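Local coordinates for protein DELTA1-pyrroline-2-carboxylate reductase (Thermococcus litoralis DSM 5473, PDB 6T3E) that probably catalyses the NADH-dependent reduction of Delta1-pyrroline-2-carboxylate to L-proline, as a member of the ornithine cyclodeaminase/mu-crystallin family, at residues L28-L33 with G127-A132; F50-N55 with E83-L88; A89-S94 with I325-T330. One frame throughout, in Å; residues are numbered along the deposited sequence.

Contact 1: residues L28-L33 with G127-A132; sequences LSRSDL and GTFITA
Phe129, in the first turn of helix 128-146, meets two residues of helix 30-36 with different parts of its side chain. Its CB lies over one face of the Arg30 guanidinium, 3.8 Å from NE, and the guanidinium plane is turned 69° from the ring, with NH2 near the ring plane at an edge. The arginine's charge is answered by Glu34. With CG anti to the backbone N (chi1 167°), the ring reaches out to Leu33, whose CB comes to 3.7 Å from Phe129 CD2, while Leu33 O lies obliquely 3.7 Å from CE2. One residue on, Ile130 meets the branched end of the same leucine, Ile130 CD1 to Leu33 CD1 at 3.7 Å. Thr131 turns from this interface to the pocket for proline and NADH, and its OG1 donates to Gly127 O, one turn back, at 2.8 Å. The facing helix start carries a capping box, Asp32 N bonding to Ser29 OG and Ser29 N to Asp32 OD2. Leu33 also packs on Ala334 of helix 324-341 and Ile130 on Thr330, while Leu28 pairs with strand 121-126, so the contact joins two helix starts beside the mixed sheet.

Contact 2: residues F50-N55 with E83-L88; sequences FLELYN and EDSEAL
Glu52 OE1 is gripped from across the contact by Ser85 and from its own helix by Arg48, which makes a salt bridge to the same oxygen. Ser85 OG donates to Glu52 OE1 at 3.2 Å, on the syn lone pair of that oxygen, the side of the other carboxylate oxygen. Ser85 N adds a weak bond to each oxygen; the one to Glu52 OE2, at 3.4 Å, is long but nearly straight at 168°. Asp84 N also reaches Glu52 OE2, at 3.0 Å, though its angle of 128° makes that bond weak too. The glutamate arrives here as an extended arm: CG stands anti to the backbone N (chi1 169°) and the chain continues straight from there, carrying the carboxylate from helix 39-54 to the backbone of the turn. Residues 83-85 have helical backbone angles, and the amides of Asp84 and Ser85 both turn to the acid through these weak bonds. They belong to the connection between strands 73-82 and 87-95, antiparallel neighbours in the mixed sheet, where Glu86 and Ala87 both face Leu82 in a G1 beta bulge. Asp84 lends its CB to the contact, 3.6 Å from Glu52 OE2. The Asp84 carboxylate keeps its distance, OD2 4.8 Å from Glu52 OE2; Arg48 probably eases the crowding of like charges. Ser85 also packs on Ile329 of helix 324-341. The turn also meets the second subunit: Glu86 OE2 is hydrogen-bonded to His71 of the second subunit, and Glu83 O to Lys70 of the second subunit.

Contact 3: residues A89-S94 with I325-T330; sequences AVKVVS and IEDAIT. With PRO (proline), chain E.
Lys91 lays the end of its aliphatic chain across the Asp327 carboxylate at about a right angle, with Lys91 CD 3.5 Å from Asp327 CG. It rises from strand 87-95 of the mixed sheet to helix 324-341, which packs over the sheet here, and lines the proline pocket of this ornithine cyclodeaminase/mu-crystallin fold. CG is anti to the backbone N (chi1 -178°), and a bend at chi3 (87°) turns the ammonium between acid and ligand. Lys91 NZ forms a salt bridge to Asp327 OD1 at 2.9 Å, coming from above the carboxylate plane, 35° out of it. It also donates to the proline OXT at 2.7 Å and bonds to Thr131. Arg134 makes a salt bridge to Asp327 OD1 and a hydrogen bond to the proline, which Arg63 also binds. A methionine in place of Lys91 would probably cost the proline OXT its ammonium donor and leave Asp327 OD1 to lean on Arg134. Two residues earlier on the strand, the small side chains of Ala89 and Ala328 meet, CB to CB at 3.9 Å, and bring strand and helix close. At the ligand's ring, Val93 CG2 touches proline CB at 3.5 Å.

In the fold
Contacts 1 and 3 are buried, their centres about 11 Å apart, and join where helix 128-146 runs beside helix 324-341 near the proline site. Contact 2 lies farther out, partly buried, its centre about 22 Å from that of contact 1; it shares strand 87-95 with contact 3, and Phe50 of its helix packs on Glu326 of contact 3. The chemistry follows position: contact 1 is mainly apolar, with an arginine at its margin; contact 2 pairs an acid with backbone amides and a hydroxyl; contact 3 sets a buried ion pair against the ligand beside an alanine pair. Contacts 2 and 3 both reach the second subunit, whereas contact 1 stays within one chain.

Contact 1: residues L28-L33 with G127-A132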
# COMPACT_ATOMS: atom_id res chain seq x y z
N LEU B 28 5.01 -8.04 16.73
CA LEU B 28 6.42 -8.36 16.78
C LEU B 28 7.20 -7.06 16.78
O LEU B 28 7.15 -6.31 15.80
CB LEU B 28 6.82 -9.25 15.60
CG LEU B 28 6.35 -10.70 15.66
CD1 LEU B 28 6.45 -11.39 14.29
CD2 LEU B 28 7.14 -11.47 16.72
N SER B 29 7.93 -6.81 17.85
CA SER B 29 8.72 -5.61 18.04
C SER B 29 10.15 -5.84 17.57
O SER B 29 10.57 -6.98 17.32
CB SER B 29 8.69 -5.20 19.51
OG SER B 29 9.44 -6.12 20.27
N ARG B 30 10.91 -4.75 17.42
CA ARG B 30 12.29 -4.87 16.97
C ARG B 30 13.08 -5.81 17.88
O ARG B 30 13.81 -6.68 17.39
CB ARG B 30 12.95 -3.48 16.93
CG ARG B 30 14.33 -3.41 16.27
CD ARG B 30 14.83 -1.96 16.17
NE ARG B 30 15.63 -1.72 14.96
CZ ARG B 30 16.89 -2.11 14.80
NH1 ARG B 30 17.52 -2.77 15.77
NH2 ARG B 30 17.53 -1.84 13.67
N SER B 31 12.87 -5.70 19.19
CA SER B 31 13.50 -6.62 20.13
C SER B 31 13.06 -8.05 19.84
O SER B 31 13.89 -8.97 19.85
CB SER B 31 13.14 -6.20 21.56
OG SER B 31 13.09 -7.30 22.45
N ASP B 32 11.78 -8.25 19.52
CA ASP B 32 11.32 -9.58 19.15
C ASP B 32 12.02 -10.09 17.89
O ASP B 32 12.52 -11.22 17.87
CB ASP B 32 9.79 -9.56 18.95
CG ASP B 32 9.03 -9.30 20.25
OD1 ASP B 32 9.65 -9.38 21.34
OD2 ASP B 32 7.81 -9.01 20.19
N LEU B 33 12.15 -9.24 16.86
CA LEU B 33 12.68 -9.70 15.58
C LEU B 33 14.18 -9.99 15.64
O LEU B 33 14.65 -10.95 15.03
CB LEU B 33 12.40 -8.67 14.48
CG LEU B 33 10.98 -8.44 13.95
CD1 LEU B 33 10.39 -9.76 13.42
CD2 LEU B 33 10.04 -7.76 14.94
N GLY B 127 9.20 -2.90 10.97
CA GLY B 127 9.80 -3.22 9.69
C GLY B 127 11.18 -2.66 9.52
O GLY B 127 11.90 -3.09 8.61
N THR B 128 11.60 -1.77 10.42
CA THR B 128 12.88 -1.09 10.25
C THR B 128 14.04 -2.07 10.26
O THR B 128 14.93 -2.01 9.40
CB THR B 128 13.08 -0.05 11.35
OG1 THR B 128 11.92 0.79 11.44
CG2 THR B 128 14.27 0.80 11.04
N PHE B 129 14.05 -2.99 11.22
CA PHE B 129 15.13 -3.97 11.31
C PHE B 129 15.07 -4.96 10.15
O PHE B 129 16.11 -5.34 9.60
CB PHE B 129 15.04 -4.67 12.67
CG PHE B 129 15.87 -5.91 12.79
CD1 PHE B 129 17.24 -5.83 12.98
CD2 PHE B 129 15.28 -7.15 12.75
CE1 PHE B 129 18.00 -6.97 13.12
CE2 PHE B 129 16.03 -8.30 12.88
CZ PHE B 129 17.39 -8.21 13.07
N ILE B 130 13.86 -5.35 9.75
CA ILE B 130 13.70 -6.29 8.64
C ILE B 130 14.12 -5.63 7.33
O ILE B 130 14.67 -6.29 6.44
CB ILE B 130 12.26 -6.80 8.57
CG1 ILE B 130 12.10 -7.94 9.57
CG2 ILE B 130 11.91 -7.26 7.15
CD1 ILE B 130 10.77 -7.96 10.20
N THR B 131 13.85 -4.34 7.18
CA THR B 131 14.28 -3.64 5.98
C THR B 131 15.79 -3.71 5.83
O THR B 131 16.30 -4.10 4.77
CB THR B 131 13.83 -2.18 6.04
OG1 THR B 131 12.40 -2.10 6.08
CG2 THR B 131 14.37 -1.39 4.83
N ALA B 132 16.52 -3.43 6.90
CA ALA B 132 17.98 -3.51 6.85
C ALA B 132 18.44 -4.95 6.62
O ALA B 132 19.38 -5.18 5.85
CB ALA B 132 18.57 -2.94 8.14

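Contact 2: residues F50-N55 with E83-L88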
# COMPACT_ATOMS: atom_id res chain seq x y z
N PHE B 50 13.33 -14.80 -4.86
CA PHE B 50 13.62 -14.44 -6.25
C PHE B 50 13.47 -15.64 -7.18
O PHE B 50 13.04 -15.49 -8.33
CB PHE B 50 15.02 -13.84 -6.35
CG PHE B 50 15.07 -12.38 -6.02
CD1 PHE B 50 14.67 -11.44 -6.95
CD2 PHE B 50 15.47 -11.96 -4.76
CE1 PHE B 50 14.70 -10.10 -6.65
CE2 PHE B 50 15.50 -10.60 -4.45
CZ PHE B 50 15.12 -9.68 -5.39
N LEU B 51 13.83 -16.84 -6.71
CA LEU B 51 13.56 -18.03 -7.50
C LEU B 51 12.06 -18.23 -7.68
O LEU B 51 11.59 -18.57 -8.77
CB LEU B 51 14.18 -19.26 -6.85
CG LEU B 51 13.92 -20.60 -7.54
CD1 LEU B 51 14.41 -20.60 -8.98
CD2 LEU B 51 14.56 -21.74 -6.75
N GLU B 52 11.29 -17.99 -6.61
CA GLU B 52 9.84 -18.06 -6.72
C GLU B 52 9.31 -17.00 -7.68
O GLU B 52 8.36 -17.27 -8.44
CB GLU B 52 9.21 -17.94 -5.33
CG GLU B 52 7.68 -17.75 -5.31
CD GLU B 52 7.04 -18.03 -3.94
OE1 GLU B 52 7.73 -18.48 -3.01
OE2 GLU B 52 5.82 -17.77 -3.81
N LEU B 53 9.94 -15.82 -7.71
CA LEU B 53 9.53 -14.76 -8.63
C LEU B 53 9.82 -15.14 -10.08
O LEU B 53 9.04 -14.79 -10.98
CB LEU B 53 10.24 -13.46 -8.26
CG LEU B 53 10.49 -12.45 -9.38
CD1 LEU B 53 9.18 -11.76 -9.76
CD2 LEU B 53 11.54 -11.45 -8.94
N TYR B 54 10.94 -15.81 -10.34
CA TYR B 54 11.28 -16.18 -11.70
C TYR B 54 10.33 -17.25 -12.25
O TYR B 54 10.05 -17.27 -13.45
CB TYR B 54 12.73 -16.68 -11.78
CG TYR B 54 13.15 -16.98 -13.21
CD1 TYR B 54 13.63 -15.97 -14.03
CD2 TYR B 54 13.05 -18.27 -13.73
CE1 TYR B 54 14.01 -16.22 -15.33
CE2 TYR B 54 13.42 -18.53 -15.04
CZ TYR B 54 13.90 -17.50 -15.84
OH TYR B 54 14.28 -17.74 -17.14
N ASN B 55 9.88 -18.17 -11.41
CA ASN B 55 8.99 -19.24 -11.84
C ASN B 55 7.54 -18.80 -11.99
O ASN B 55 6.66 -19.66 -12.14
CB ASN B 55 9.07 -20.42 -10.87
CG ASN B 55 10.46 -21.04 -10.82
OD1 ASN B 55 11.19 -21.06 -11.81
ND2 ASN B 55 10.83 -21.55 -9.65
N GLU B 83 2.88 -16.96 -3.74
CA GLU B 83 1.80 -17.93 -3.64
C GLU B 83 2.29 -19.29 -3.19
O GLU B 83 1.58 -19.97 -2.44
CB GLU B 83 1.07 -18.01 -4.98
CG GLU B 83 0.88 -16.62 -5.62
CD GLU B 83 0.60 -16.64 -7.11
OE1 GLU B 83 1.56 -16.82 -7.90
OE2 GLU B 83 -0.58 -16.44 -7.50
N ASP B 84 3.50 -19.69 -3.59
CA ASP B 84 4.06 -20.94 -3.08
C ASP B 84 4.37 -20.84 -1.59
O ASP B 84 4.00 -21.71 -0.80
CB ASP B 84 5.31 -21.31 -3.87
CG ASP B 84 4.99 -21.96 -5.19
OD1 ASP B 84 3.83 -22.40 -5.38
OD2 ASP B 84 5.89 -22.01 -6.05
N SER B 85 5.06 -19.77 -1.19
CA SER B 85 5.37 -19.56 0.22
C SER B 85 4.16 -19.09 1.01
O SER B 85 4.21 -19.11 2.25
CB SER B 85 6.52 -18.56 0.35
OG SER B 85 7.76 -19.18 0.08
N GLU B 86 3.09 -18.68 0.34
CA GLU B 86 1.89 -18.15 1.00
C GLU B 86 2.26 -17.01 1.94
O GLU B 86 1.89 -16.98 3.11
CB GLU B 86 1.13 -19.26 1.73
CG GLU B 86 0.51 -20.27 0.81
CD GLU B 86 -0.79 -19.80 0.17
OE1 GLU B 86 -0.97 -18.57 0.02
OE2 GLU B 86 -1.64 -20.67 -0.19
N ALA B 87 2.99 -16.05 1.39
CA ALA B 87 3.39 -14.83 2.08
C ALA B 87 2.68 -13.67 1.41
O ALA B 87 2.99 -13.34 0.26
CB ALA B 87 4.91 -14.65 2.04
N LEU B 88 1.69 -13.11 2.09
CA LEU B 88 0.90 -11.99 1.59
C LEU B 88 1.15 -10.81 2.53
O LEU B 88 0.56 -10.75 3.61
CB LEU B 88 -0.59 -12.34 1.50
CG LEU B 88 -1.53 -11.22 1.03
CD1 LEU B 88 -1.12 -10.62 -0.35
CD2 LEU B 88 -2.98 -11.66 1.02

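Contact 3: residues A89-S94 with I325-T330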
# COMPACT_ATOMS: atom_id res chain seq x y z
N ALA B 89 2.06 -9.91 2.13
CA ALA B 89 2.53 -8.86 3.03
C ALA B 89 2.66 -7.52 2.31
O ALA B 89 2.92 -7.46 1.10
CB ALA B 89 3.89 -9.20 3.64
N VAL B 90 2.52 -6.46 3.10
CA VAL B 90 2.76 -5.10 2.65
C VAL B 90 3.65 -4.39 3.66
O VAL B 90 3.46 -4.50 4.88
CB VAL B 90 1.42 -4.36 2.44
CG1 VAL B 90 0.59 -4.36 3.73
CG2 VAL B 90 1.64 -2.95 1.88
N LYS B 91 4.65 -3.66 3.16
CA LYS B 91 5.53 -2.86 4.00
C LYS B 91 5.28 -1.39 3.71
O LYS B 91 5.15 -0.99 2.55
CB LYS B 91 7.00 -3.21 3.74
CG LYS B 91 8.01 -2.43 4.61
CD LYS B 91 9.44 -2.96 4.42
CE LYS B 91 10.14 -2.28 3.24
NZ LYS B 91 11.61 -2.57 3.18
N VAL B 92 5.17 -0.59 4.77
CA VAL B 92 5.05 0.86 4.68
C VAL B 92 6.36 1.41 5.20
O VAL B 92 6.62 1.35 6.41
CB VAL B 92 3.86 1.40 5.46
CG1 VAL B 92 3.75 2.89 5.23
CG2 VAL B 92 2.57 0.68 5.06
N VAL B 93 7.23 1.87 4.30
CA VAL B 93 8.56 2.36 4.66
C VAL B 93 8.71 3.80 4.17
O VAL B 93 8.27 4.16 3.07
CB VAL B 93 9.67 1.47 4.08
CG1 VAL B 93 9.56 1.40 2.57
CG2 VAL B 93 11.03 2.02 4.47
N SER B 94 9.40 4.61 4.97
CA SER B 94 9.56 6.03 4.70
C SER B 94 11.04 6.39 4.72
O SER B 94 11.84 5.77 5.42
CB SER B 94 8.80 6.89 5.70
OG SER B 94 9.28 6.65 7.01
N ILE B 325 9.09 -8.51 -2.50
CA ILE B 325 9.15 -9.93 -2.18
C ILE B 325 10.12 -10.19 -1.05
O ILE B 325 9.96 -11.16 -0.30
CB ILE B 325 9.52 -10.78 -3.41
CG1 ILE B 325 10.93 -10.44 -3.91
CG2 ILE B 325 8.50 -10.61 -4.50
CD1 ILE B 325 11.46 -11.45 -4.90
N GLU B 326 11.16 -9.37 -0.93
CA GLU B 326 12.12 -9.56 0.14
C GLU B 326 11.50 -9.29 1.51
O GLU B 326 11.82 -9.97 2.49
CB GLU B 326 13.34 -8.67 -0.10
CG GLU B 326 13.69 -8.52 -1.58
CD GLU B 326 14.71 -7.43 -1.86
OE1 GLU B 326 14.75 -6.41 -1.15
OE2 GLU B 326 15.49 -7.61 -2.82
N ASP B 327 10.56 -8.34 1.58
CA ASP B 327 9.86 -8.12 2.84
C ASP B 327 8.92 -9.28 3.15
O ASP B 327 8.88 -9.76 4.28
CB ASP B 327 9.10 -6.80 2.79
CG ASP B 327 9.97 -5.64 2.31
OD1 ASP B 327 11.01 -5.37 2.94
OD2 ASP B 327 9.61 -5.03 1.27
N ALA B 328 8.20 -9.78 2.14
CA ALA B 328 7.23 -10.84 2.42
C ALA B 328 7.93 -12.13 2.85
O ALA B 328 7.49 -12.79 3.79
CB ALA B 328 6.33 -11.09 1.21
N ILE B 329 9.02 -12.50 2.18
CA ILE B 329 9.70 -13.74 2.55
C ILE B 329 10.35 -13.61 3.92
O ILE B 329 10.43 -14.58 4.68
CB ILE B 329 10.70 -14.18 1.46
CG1 ILE B 329 11.11 -15.63 1.68
CG2 ILE B 329 11.91 -13.28 1.43
CD1 ILE B 329 9.99 -16.60 1.46
N THR B 330 10.85 -12.41 4.25
CA THR B 330 11.43 -12.22 5.57
C THR B 330 10.36 -12.11 6.66
O THR B 330 10.50 -12.73 7.72
CB THR B 330 12.34 -10.99 5.52
OG1 THR B 330 13.37 -11.23 4.56
CG2 THR B 330 12.97 -10.73 6.87
N PRO E . 13.92 2.15 -0.39
CA PRO E . 13.96 1.32 0.82
C PRO E . 13.12 0.05 0.76
O PRO E . 12.75 -0.44 -0.32
CB PRO E . 13.43 2.27 1.90
CG PRO E . 13.89 3.62 1.45
CD PRO E . 13.97 3.59 -0.07
OXT PRO E . 12.78 -0.51 1.80